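Local coordinates for protein pyruvate kinase 1 (Trypanosoma brucei brucei, PDB 4KCT) that converts phosphoenolpyruvate and ADP to pyruvate and ATP as a pyruvate kinase, and also has an intrinsic oxaloacetate decarboxylase activity, at residues T297-E301 and E313-V317; C327-S331 and V343-M347; V148-R152 and C164-H170; D106-T112 and T121-I127. All coordinates share one frame; numbering follows the deposited sequence. Where two conformers were deposited one is given.

Interaction 1 of 4, residues T297-E301 and E313-V317. With PYR (pyruvic acid), chain E.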
# COMPACT_ATOMS: atom_id res chain seq x y z
N THR A 297 -31.40 7.85 -14.57
CA THR A 297 -32.03 9.14 -14.86
C THR A 297 -31.13 10.11 -15.63
O THR A 297 -30.02 10.44 -15.19
CB THR A 297 -32.64 9.81 -13.61
OG1 THR A 297 -33.66 8.95 -13.08
CG2 THR A 297 -33.25 11.18 -14.00
N GLN A 298 -31.57 10.42 -16.84
CA GLN A 298 -30.87 11.35 -17.74
C GLN A 298 -29.47 10.93 -18.15
O GLN A 298 -28.72 11.76 -18.70
CB GLN A 298 -30.87 12.77 -17.18
CG GLN A 298 -32.28 13.39 -17.08
CD GLN A 298 -32.24 14.85 -16.63
OE1 GLN A 298 -31.38 15.22 -15.84
NE2 GLN A 298 -33.03 15.69 -17.28
N MET A 299 -29.21 9.63 -18.16
CA MET A 299 -27.89 9.18 -18.53
C MET A 299 -27.56 9.47 -19.99
O MET A 299 -26.45 9.83 -20.30
CB MET A 299 -27.70 7.69 -18.21
CG MET A 299 -28.02 7.39 -16.74
SD MET A 299 -27.07 5.98 -16.14
CE MET A 299 -25.44 6.67 -15.94
N LEU A 300 -28.54 9.27 -20.88
CA LEU A 300 -28.34 9.53 -22.31
C LEU A 300 -29.52 10.36 -22.85
O LEU A 300 -29.96 10.17 -23.98
CB LEU A 300 -28.23 8.19 -23.08
CG LEU A 300 -26.93 7.38 -22.85
CD1 LEU A 300 -27.05 6.01 -23.52
CD2 LEU A 300 -25.72 8.14 -23.42
N GLU A 301 -29.91 11.35 -22.06
CA GLU A 301 -31.17 12.06 -22.25
C GLU A 301 -31.34 12.63 -23.68
O GLU A 301 -32.41 12.55 -24.27
CB GLU A 301 -31.25 13.20 -21.22
CG GLU A 301 -32.58 13.93 -21.19
CD GLU A 301 -33.73 13.04 -20.81
OE1 GLU A 301 -34.89 13.43 -21.07
OE2 GLU A 301 -33.50 11.97 -20.22
N GLU A 313 -22.91 12.95 -21.69
CA GLU A 313 -23.69 11.74 -21.53
C GLU A 313 -22.84 10.48 -21.62
O GLU A 313 -22.98 9.53 -20.82
CB GLU A 313 -24.87 11.72 -22.53
CG GLU A 313 -26.00 12.62 -22.04
CD GLU A 313 -26.95 13.09 -23.15
OE1 GLU A 313 -26.75 12.72 -24.35
OE2 GLU A 313 -27.85 13.90 -22.81
N VAL A 314 -21.95 10.45 -22.59
CA VAL A 314 -21.05 9.33 -22.69
C VAL A 314 -20.25 9.18 -21.41
O VAL A 314 -20.11 8.07 -20.87
CB VAL A 314 -20.11 9.45 -23.89
CG1 VAL A 314 -19.01 8.39 -23.79
CG2 VAL A 314 -20.90 9.29 -25.17
N SER A 315 -19.74 10.29 -20.90
CA SER A 315 -18.90 10.20 -19.73
C SER A 315 -19.70 9.80 -18.46
O SER A 315 -19.22 9.03 -17.63
CB SER A 315 -18.11 11.48 -19.53
OG SER A 315 -18.49 12.16 -18.38
N ASP A 316 -20.95 10.25 -18.37
CA ASP A 316 -21.83 9.85 -17.27
C ASP A 316 -22.00 8.32 -17.22
O ASP A 316 -21.91 7.70 -16.14
CB ASP A 316 -23.20 10.52 -17.47
CG ASP A 316 -24.13 10.35 -16.26
OD1 ASP A 316 -23.68 10.46 -15.10
OD2 ASP A 316 -25.32 10.06 -16.48
N VAL A 317 -22.32 7.72 -18.36
CA VAL A 317 -22.45 6.26 -18.38
C VAL A 317 -21.13 5.56 -17.99
O VAL A 317 -21.12 4.65 -17.14
CB VAL A 317 -22.99 5.75 -19.75
CG1 VAL A 317 -23.01 4.23 -19.79
CG2 VAL A 317 -24.40 6.32 -20.01
C PYR E . -35.80 9.43 -10.38
O PYR E . -34.69 9.58 -10.95
OXT PYR E . -36.21 10.30 -9.56
CA PYR E . -36.57 8.16 -10.56
O3 PYR E . -37.69 8.02 -10.03
CB PYR E . -35.94 7.01 -11.30
O HOH W 1 -28.23 14.28 -20.05

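Interaction 2 of 4, residues C327-S331 and V343-M347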
# COMPACT_ATOMS: atom_id res chain seq x y z
N CYS A 327 -25.75 -1.82 -12.80
CA CYS A 327 -26.68 -1.50 -13.87
C CYS A 327 -26.68 -0.02 -14.13
O CYS A 327 -26.56 0.79 -13.20
CB CYS A 327 -28.12 -1.87 -13.48
SG CYS A 327 -28.33 -3.60 -13.06
N VAL A 328 -27.06 0.32 -15.36
CA VAL A 328 -27.43 1.65 -15.72
C VAL A 328 -28.81 1.61 -16.35
O VAL A 328 -29.28 0.57 -16.80
CB VAL A 328 -26.40 2.27 -16.72
CG1 VAL A 328 -25.12 2.64 -15.97
CG2 VAL A 328 -26.06 1.27 -17.82
N MET A 329 -29.52 2.72 -16.30
CA MET A 329 -30.93 2.69 -16.60
C MET A 329 -31.29 3.75 -17.61
O MET A 329 -30.61 4.80 -17.71
CB MET A 329 -31.75 2.88 -15.34
CG MET A 329 -33.25 2.77 -15.58
SD MET A 329 -34.10 2.67 -14.01
CE MET A 329 -34.93 4.27 -14.00
N LEU A 330 -32.29 3.43 -18.43
CA LEU A 330 -32.86 4.38 -19.39
C LEU A 330 -34.34 4.60 -19.06
O LEU A 330 -35.07 3.66 -18.66
CB LEU A 330 -32.67 3.85 -20.83
CG LEU A 330 -31.21 3.65 -21.25
CD1 LEU A 330 -31.13 2.77 -22.50
CD2 LEU A 330 -30.52 5.00 -21.50
N SER A 331 -34.78 5.85 -19.17
CA SER A 331 -36.17 6.20 -18.87
C SER A 331 -36.88 6.67 -20.12
O SER A 331 -37.17 5.85 -21.01
CB SER A 331 -36.23 7.22 -17.74
OG SER A 331 -35.70 6.61 -16.56
N VAL A 343 -30.03 4.05 -28.69
CA VAL A 343 -29.62 4.50 -27.35
C VAL A 343 -29.14 3.32 -26.49
O VAL A 343 -28.07 3.39 -25.87
CB VAL A 343 -30.70 5.37 -26.63
CG1 VAL A 343 -31.92 4.57 -26.27
CG2 VAL A 343 -30.11 6.00 -25.36
N VAL A 344 -29.83 2.18 -26.59
CA VAL A 344 -29.41 0.98 -25.86
C VAL A 344 -28.07 0.46 -26.40
O VAL A 344 -27.19 0.09 -25.64
CB VAL A 344 -30.47 -0.11 -25.89
CG1 VAL A 344 -29.90 -1.43 -25.36
CG2 VAL A 344 -31.71 0.34 -25.07
N GLN A 345 -27.92 0.47 -27.72
CA GLN A 345 -26.67 0.06 -28.33
C GLN A 345 -25.48 0.94 -27.92
O GLN A 345 -24.41 0.43 -27.61
CB GLN A 345 -26.80 -0.01 -29.87
CG GLN A 345 -27.70 -1.17 -30.34
CD GLN A 345 -28.20 -0.97 -31.78
OE1 GLN A 345 -27.66 -0.17 -32.51
NE2 GLN A 345 -29.30 -1.63 -32.13
N TYR A 346 -25.68 2.27 -27.89
CA TYR A 346 -24.63 3.18 -27.38
C TYR A 346 -24.32 2.85 -25.93
O TYR A 346 -23.15 2.82 -25.53
CB TYR A 346 -25.04 4.65 -27.47
CG TYR A 346 -24.48 5.37 -28.66
CD1 TYR A 346 -23.14 5.71 -28.71
CD2 TYR A 346 -25.29 5.67 -29.76
CE1 TYR A 346 -22.62 6.36 -29.82
CE2 TYR A 346 -24.77 6.30 -30.87
CZ TYR A 346 -23.45 6.68 -30.88
OH TYR A 346 -22.93 7.29 -31.99
N MET A 347 -25.37 2.70 -25.12
CA MET A 347 -25.18 2.45 -23.69
C MET A 347 -24.35 1.18 -23.47
O MET A 347 -23.39 1.19 -22.70
CB MET A 347 -26.53 2.29 -22.98
CG MET A 347 -26.33 2.24 -21.46
SD MET A 347 -27.90 2.53 -20.56
CE MET A 347 -27.60 4.19 -19.90

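Interaction 3 of 4, residues V148-R152 and C164-H170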
# COMPACT_ATOMS: atom_id res chain seq x y z
N VAL A 148 -38.64 23.77 -10.15
CA VAL A 148 -38.55 24.88 -11.11
C VAL A 148 -38.80 26.25 -10.47
O VAL A 148 -38.17 27.23 -10.83
CB VAL A 148 -39.49 24.70 -12.33
CG1 VAL A 148 -39.52 25.98 -13.16
CG2 VAL A 148 -39.02 23.53 -13.19
N MET A 149 -39.75 26.32 -9.55
CA MET A 149 -39.91 27.52 -8.76
C MET A 149 -39.44 27.24 -7.36
O MET A 149 -39.72 26.18 -6.80
CB MET A 149 -41.39 27.98 -8.72
CG MET A 149 -41.59 29.22 -7.84
SD MET A 149 -43.27 29.89 -7.84
CE MET A 149 -44.20 28.41 -7.92
N THR A 150 -38.77 28.21 -6.76
CA THR A 150 -38.37 28.07 -5.38
C THR A 150 -38.87 29.22 -4.52
O THR A 150 -38.95 30.36 -4.96
CB THR A 150 -36.84 27.91 -5.23
OG1 THR A 150 -36.23 29.18 -5.38
CG2 THR A 150 -36.27 26.96 -6.28
N LEU A 151 -39.34 28.87 -3.33
CA LEU A 151 -39.79 29.84 -2.34
C LEU A 151 -38.86 29.77 -1.16
O LEU A 151 -38.47 28.67 -0.73
CB LEU A 151 -41.21 29.48 -1.87
CG LEU A 151 -42.23 29.16 -2.97
CD1 LEU A 151 -43.48 28.51 -2.37
CD2 LEU A 151 -42.61 30.42 -3.68
N ARG A 152 -38.54 30.92 -0.59
CA ARG A 152 -37.88 30.98 0.70
C ARG A 152 -38.91 31.25 1.76
O ARG A 152 -39.71 32.18 1.64
CB ARG A 152 -36.83 32.10 0.71
CG ARG A 152 -36.15 32.27 2.07
CD ARG A 152 -35.00 33.28 1.99
NE ARG A 152 -35.34 34.44 1.17
CZ ARG A 152 -35.88 35.56 1.64
NH1 ARG A 152 -36.19 36.55 0.82
NH2 ARG A 152 -36.11 35.69 2.94
N CYS A 164 -44.02 33.25 2.50
CA CYS A 164 -42.87 32.83 1.67
C CYS A 164 -42.51 33.92 0.66
O CYS A 164 -43.35 34.72 0.26
CB CYS A 164 -43.19 31.53 0.93
SG CYS A 164 -43.49 30.10 2.00
N HIS A 165 -41.27 33.89 0.21
CA HIS A 165 -40.79 34.84 -0.78
C HIS A 165 -40.51 34.10 -2.05
O HIS A 165 -39.75 33.15 -2.05
CB HIS A 165 -39.50 35.49 -0.26
CG HIS A 165 -38.79 36.35 -1.28
ND1 HIS A 165 -37.96 35.83 -2.22
CD2 HIS A 165 -38.70 37.74 -1.41
CE1 HIS A 165 -37.41 36.84 -2.94
NE2 HIS A 165 -37.86 38.00 -2.45
N VAL A 166 -41.18 34.49 -3.13
CA VAL A 166 -40.95 33.84 -4.44
C VAL A 166 -39.60 34.25 -5.02
O VAL A 166 -39.28 35.44 -5.08
CB VAL A 166 -42.05 34.22 -5.44
CG1 VAL A 166 -41.71 33.69 -6.84
CG2 VAL A 166 -43.40 33.68 -4.96
N ASN A 167 -38.81 33.26 -5.47
CA ASN A 167 -37.45 33.53 -5.94
C ASN A 167 -37.35 33.76 -7.43
O ASN A 167 -36.45 34.43 -7.89
CB ASN A 167 -36.49 32.41 -5.54
CG ASN A 167 -36.18 32.42 -4.06
OD1 ASN A 167 -35.98 31.37 -3.46
ND2 ASN A 167 -36.29 33.58 -3.45
N ASN A 168 -38.26 33.17 -8.20
CA ASN A 168 -38.15 33.26 -9.65
C ASN A 168 -39.48 33.26 -10.37
O ASN A 168 -40.51 32.92 -9.77
CB ASN A 168 -37.22 32.16 -10.19
CG ASN A 168 -37.63 30.77 -9.75
OD1 ASN A 168 -37.66 30.46 -8.55
ND2 ASN A 168 -37.85 29.90 -10.71
N HIS A 169 -39.48 33.73 -11.61
CA HIS A 169 -40.70 33.76 -12.43
C HIS A 169 -41.18 32.35 -12.66
O HIS A 169 -40.40 31.49 -13.00
CB HIS A 169 -40.43 34.44 -13.79
CG HIS A 169 -40.33 35.94 -13.71
ND1 HIS A 169 -39.15 36.60 -13.66
CD2 HIS A 169 -41.33 36.93 -13.72
CE1 HIS A 169 -39.38 37.93 -13.64
NE2 HIS A 169 -40.71 38.13 -13.68
N HIS A 170 -42.47 32.11 -12.46
CA HIS A 170 -43.07 30.83 -12.79
C HIS A 170 -44.58 30.91 -12.85
O HIS A 170 -45.19 31.72 -12.16
CB HIS A 170 -42.66 29.76 -11.79
CG HIS A 170 -42.82 28.35 -12.30
ND1 HIS A 170 -42.34 27.95 -13.50
CD2 HIS A 170 -43.54 27.27 -11.78
CE1 HIS A 170 -42.71 26.68 -13.72
NE2 HIS A 170 -43.39 26.24 -12.65
O HOH W 2 -34.85 34.65 -1.49

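Interaction 4 of 4, residues D106-T112 and T121-I127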
# COMPACT_ATOMS: atom_id res chain seq x y z
N ASP A 106 -42.45 38.41 -5.06
CA ASP A 106 -43.84 38.16 -4.63
C ASP A 106 -43.83 37.47 -3.27
O ASP A 106 -43.01 36.58 -3.01
CB ASP A 106 -44.59 37.29 -5.65
CG ASP A 106 -45.05 38.07 -6.87
OD1 ASP A 106 -44.86 39.30 -6.89
OD2 ASP A 106 -45.57 37.44 -7.82
N ILE A 107 -44.74 37.89 -2.41
CA ILE A 107 -44.89 37.30 -1.09
C ILE A 107 -46.19 36.49 -1.09
O ILE A 107 -47.24 37.01 -1.48
CB ILE A 107 -44.95 38.38 0.00
CG1 ILE A 107 -43.62 39.17 0.05
CG2 ILE A 107 -45.30 37.79 1.36
CD1 ILE A 107 -42.42 38.33 0.44
N VAL A 108 -46.08 35.19 -0.81
CA VAL A 108 -47.23 34.29 -0.93
C VAL A 108 -47.34 33.46 0.35
O VAL A 108 -46.33 33.06 0.92
CB VAL A 108 -47.09 33.38 -2.18
CG1 VAL A 108 -45.83 32.53 -2.10
CG2 VAL A 108 -48.33 32.50 -2.36
N CYS A 109 -48.56 33.33 0.87
CA CYS A 109 -48.78 32.46 1.99
C CYS A 109 -49.09 31.04 1.50
O CYS A 109 -49.83 30.87 0.53
CB CYS A 109 -49.91 33.00 2.89
SG CYS A 109 -49.35 34.33 3.99
N VAL A 110 -48.39 30.06 2.06
CA VAL A 110 -48.71 28.68 1.78
C VAL A 110 -49.33 28.06 3.01
O VAL A 110 -48.92 28.35 4.13
CB VAL A 110 -47.47 27.88 1.31
CG1 VAL A 110 -46.92 28.47 0.02
CG2 VAL A 110 -46.38 27.88 2.39
N THR A 111 -50.44 27.37 2.81
CA THR A 111 -51.25 26.89 3.94
C THR A 111 -51.53 25.40 3.84
O THR A 111 -51.59 24.83 2.73
CB THR A 111 -52.58 27.67 4.06
OG1 THR A 111 -53.28 27.25 5.23
CG2 THR A 111 -53.47 27.46 2.81
N THR A 112 -51.64 24.74 5.00
CA THR A 112 -52.08 23.35 5.04
C THR A 112 -53.58 23.27 5.45
O THR A 112 -54.11 22.20 5.68
CB THR A 112 -51.22 22.52 6.02
OG1 THR A 112 -51.30 23.11 7.33
CG2 THR A 112 -49.75 22.56 5.57
N THR A 121 -54.48 31.30 -4.97
CA THR A 121 -54.26 32.55 -5.67
C THR A 121 -52.79 32.93 -5.55
O THR A 121 -52.00 32.22 -4.91
CB THR A 121 -55.11 33.69 -5.08
OG1 THR A 121 -54.62 34.02 -3.78
CG2 THR A 121 -56.57 33.28 -4.99
N LYS A 122 -52.42 34.05 -6.18
CA LYS A 122 -51.11 34.67 -5.98
C LYS A 122 -50.84 34.95 -4.49
O LYS A 122 -49.70 35.01 -4.08
CB LYS A 122 -51.04 35.98 -6.75
CG LYS A 122 -49.70 36.27 -7.40
CD LYS A 122 -49.86 37.29 -8.51
CE LYS A 122 -48.52 37.91 -8.87
NZ LYS A 122 -48.64 39.38 -9.07
N GLU A 123 -51.91 35.17 -3.72
CA GLU A 123 -51.77 35.57 -2.30
C GLU A 123 -51.58 34.37 -1.39
O GLU A 123 -51.02 34.49 -0.29
CB GLU A 123 -53.02 36.33 -1.83
CG GLU A 123 -52.98 37.84 -2.06
CD GLU A 123 -53.09 38.21 -3.54
OE1 GLU A 123 -52.22 38.97 -4.02
OE2 GLU A 123 -54.02 37.73 -4.22
N LYS A 124 -52.25 33.27 -1.72
CA LYS A 124 -52.33 32.14 -0.81
C LYS A 124 -52.74 30.88 -1.54
O LYS A 124 -53.65 30.90 -2.37
CB LYS A 124 -53.32 32.45 0.30
CG LYS A 124 -53.51 31.32 1.29
CD LYS A 124 -54.45 31.80 2.38
CE LYS A 124 -54.06 31.26 3.73
NZ LYS A 124 -54.74 32.04 4.80
N PHE A 125 -52.01 29.80 -1.30
CA PHE A 125 -52.40 28.52 -1.86
C PHE A 125 -52.05 27.35 -0.96
O PHE A 125 -51.32 27.50 0.03
CB PHE A 125 -51.83 28.33 -3.29
CG PHE A 125 -50.33 28.14 -3.33
CD1 PHE A 125 -49.76 26.90 -3.10
CD2 PHE A 125 -49.49 29.21 -3.66
CE1 PHE A 125 -48.38 26.70 -3.20
CE2 PHE A 125 -48.11 29.03 -3.78
CZ PHE A 125 -47.55 27.78 -3.52
N TYR A 126 -52.62 26.20 -1.27
CA TYR A 126 -52.67 25.08 -0.36
C TYR A 126 -51.54 24.09 -0.73
O TYR A 126 -51.25 23.88 -1.91
CB TYR A 126 -54.03 24.40 -0.51
CG TYR A 126 -54.15 23.07 0.17
CD1 TYR A 126 -54.33 22.98 1.55
CD2 TYR A 126 -54.24 21.88 -0.58
CE1 TYR A 126 -54.49 21.76 2.17
CE2 TYR A 126 -54.48 20.66 0.03
CZ TYR A 126 -54.58 20.60 1.41
OH TYR A 126 -54.80 19.41 2.03
N ILE A 127 -50.96 23.46 0.29
CA ILE A 127 -50.05 22.31 0.08
C ILE A 127 -50.54 21.16 0.97
O ILE A 127 -50.94 21.39 2.11
CB ILE A 127 -48.59 22.70 0.44
CG1 ILE A 127 -48.03 23.63 -0.64
CG2 ILE A 127 -47.71 21.47 0.58
CD1 ILE A 127 -46.66 24.22 -0.28
O HOH W 3 -47.74 37.07 -4.17
O HOH W 4 -52.20 19.85 4.19

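Interaction 1 of 4, residues T297-E301 and E313-V317
Met299 reaches from the loop 297-301 onto helix 313-317, and its side chain can be followed atom by atom. CB lies 4.0 Å from Val317 CG2, the start of an apolar contact. CG, set anti to the carbonyl carbon (chi1 -55°), passes Asp316 OD2 at 3.8 Å. SD then turns the chain, because chi3 is bent at 75°, and CE comes back toward the helix to lie 3.4 Å from Asp316 OD2. The two side chains cross at about a right angle. OD2 lies against CA, CB, CG and CE of Met299, while its charge is met elsewhere, in a salt bridge with Arg263 of the pyruvate pocket.

Leu300 adds the second apolar contact: its CG is 3.9 Å from Val317 CG2, and its CD2 rests against Glu313 CB. The extended Glu313 chain runs alongside the loop backbone, CG 3.3 Å from Met299 O. Its OE2 accepts from a water that also donates to Gln298 O, a polar bridge from loop to helix, while OE1 is held by Ser302 and Thr310. At the start of the loop, Thr297 OG1 is modelled as donor to pyruvate O at 2.4 Å, so short that the length is doubtful.

The contact folds the beta-alpha loop after TIM-barrel strand 293-296 back onto the helix that follows it, 311-323. Leu300 and Val317 also meet helix 340-356, Met299 touches Val328 of strand 327-330, and Ser315 and Asp316 bond to Asp316 and Ser315 of the second subunit.

Interaction 2 of 4, residues C327-S331 and V343-M347
Strand 327-330 and helix 343-347 run nearly antiparallel, Val328 and Leu330 facing the helix; the axes of the two short segments come within 10.3 Å, at 159°, a separation bridged mainly by side chains. Met347 and Leu330 supply most of the contact. With CG anti to the backbone N (chi1 -172°) the Met347 chain extends toward the strand, and its SD lies between the two strand residues, 3.5 Å from Val328 CG2 and 3.6 Å from Leu330 CG. The bend at chi3 then carries CE alongside Leu330, where it meets CD2 at 3.4 Å, tighter than usual for two carbons. Met347 slides past both strand side chains in the opposite direction.

Leu330 divides its branches along the helix. CD1 meets Val344 CG2 at 3.6 Å, and CD2 reaches Val343 CG2 at 4.0 Å as well as the methionine methyl. All five of these apolar side chains are buried.

The geometry is that of the eighth TIM-barrel strand covered by helix 340-356, which comes after the short helix 332-335. The CB of Met329 points away from the helix, and its side chain belongs to the pyruvate pocket. Strand 327-330 bonds through its backbone to strands 293-296 and 23-27, closing the barrel, while Val343 touches helix 332-335 and Leu300.

Interaction 3 of 4, residues V148-R152 and C164-H170
Hydrogen bonds join Arg152 to His165 through both backbone directions: Arg152 N donates to His165 O, and His165 N donates to Arg152 O over 2.7 Å. Beyond this antiparallel hydrogen-bonded pair, asparagine side chains take up the pairing. Asn168 CG lies between its backbone N and carbonyl carbon (chi1 54°), which turns the amide toward strand 149-152, and both ends of that amide are used: ND2 donates to Val148 O over 2.7 Å, with the acceptor nearly in the amide plane, and OD1 receives Thr150 N over 3.1 Å on a lone pair. These two bonds fix the rotation of the amide. In the neighbouring residue, Asn167 OD1 accepts from Thr150 OG1 at 2.9 Å, also on a lone pair, while Asn167 N donates to Thr150 O.

The segments belong to the beta hairpin of strands 149-158 and 161-166, in a mixed sheet apart from the TIM barrel. Val148 and Met149 both face Val144, a classic beta bulge against strand 141-144.

Apolar contacts lie on the face of Leu151 and Val166, a non-hydrogen-bonded pair whose side chains point the same way, Leu151 CD2 to Val166 CG2 at 3.6 Å. Leu151 CB also meets Cys164 CB.

Contacts with flat groups occur at both ends. Arg152 NH1 sits over one face of the His165 ring, 3.3 Å from CG, offset toward the rim, the two planes 38° apart. Val148 CG1 lies over a face of the His170 ring, 3.3 Å from CE1, while His170 NE2 is bonded to Asp145.

Interaction 4 of 4, residues D106-T112 and T121-I127
Phe125 and Val110 meet because of their first torsions: chi1 of 70° sets Phe125 CG between its backbone N and carbonyl carbon, and chi1 of -62° in Val110 turns CG1 anti to the carbonyl carbon, toward the Phe125 ring. CG1 then lies over one ring face, 4.0 Å from the centroid and 25° off the normal, a CH-pi contact displaced toward the rim at CZ. Val108 brings its CG2 methyl obliquely to Phe125 CD2 at 3.7 Å. Val110 CB also touches Ile127 CD1, so this face of the sheet is apolar, and Phe102 and Phe95 add to it around Phe125.

On the other face Lys124 CE lies 3.9 Å from Thr111 CB; the lysine makes a cation-pi contact with Tyr116, and Thr111 OG1 is bonded to Asp113 N. Thr112 O lies at the edge of the Tyr126 ring, near its plane, 3.6 Å from CE1.

Four backbone bonds alternate along the pair. Cys109 N donates to Glu123 O, Phe125 N to Cys109 O, Thr111 N to Phe125 O, and Ile127 N to Thr111 O at 2.9 Å. Beyond the first bond a water donates to both Ile107 O and Lys122 O. Asp106 OD2 and Lys122 NZ form a long salt bridge of 3.8 Å, while Ala103 N also bonds to OD2.

Thr121 OG1 accepts from the N of Glu123 and Lys124, an ST turn and ST motif leading into strand 124-126. The pairing is parallel, and strand 124-126 is an outermost strand, within this chain, of a mixed sheet separate from the TIM barrel, as in the B domain of pyruvate kinases.

The four contacts fall into two pairs. Interactions 1 and 2 lie 8 Å apart between centres and share a core: Leu300 CD1 packs on Val343 CG2 at 3.6 Å, and Met299 SD on Val328 CB at 3.8 Å. Both reach the pyruvate pocket, through Thr297 and Met329. Interactions 3 and 4 lie 11 Å apart between centres in the mixed sheet outside the barrel, where strands 161-166 and 107-111 are neighbours; Val166 N and Asp106 O, 2.8 Å apart, probably hydrogen-bond. The two pairs do not touch: interaction 1 stays about 11 Å from interaction 3 at nearest atoms, and interaction 2 about 26 Å from interaction 4.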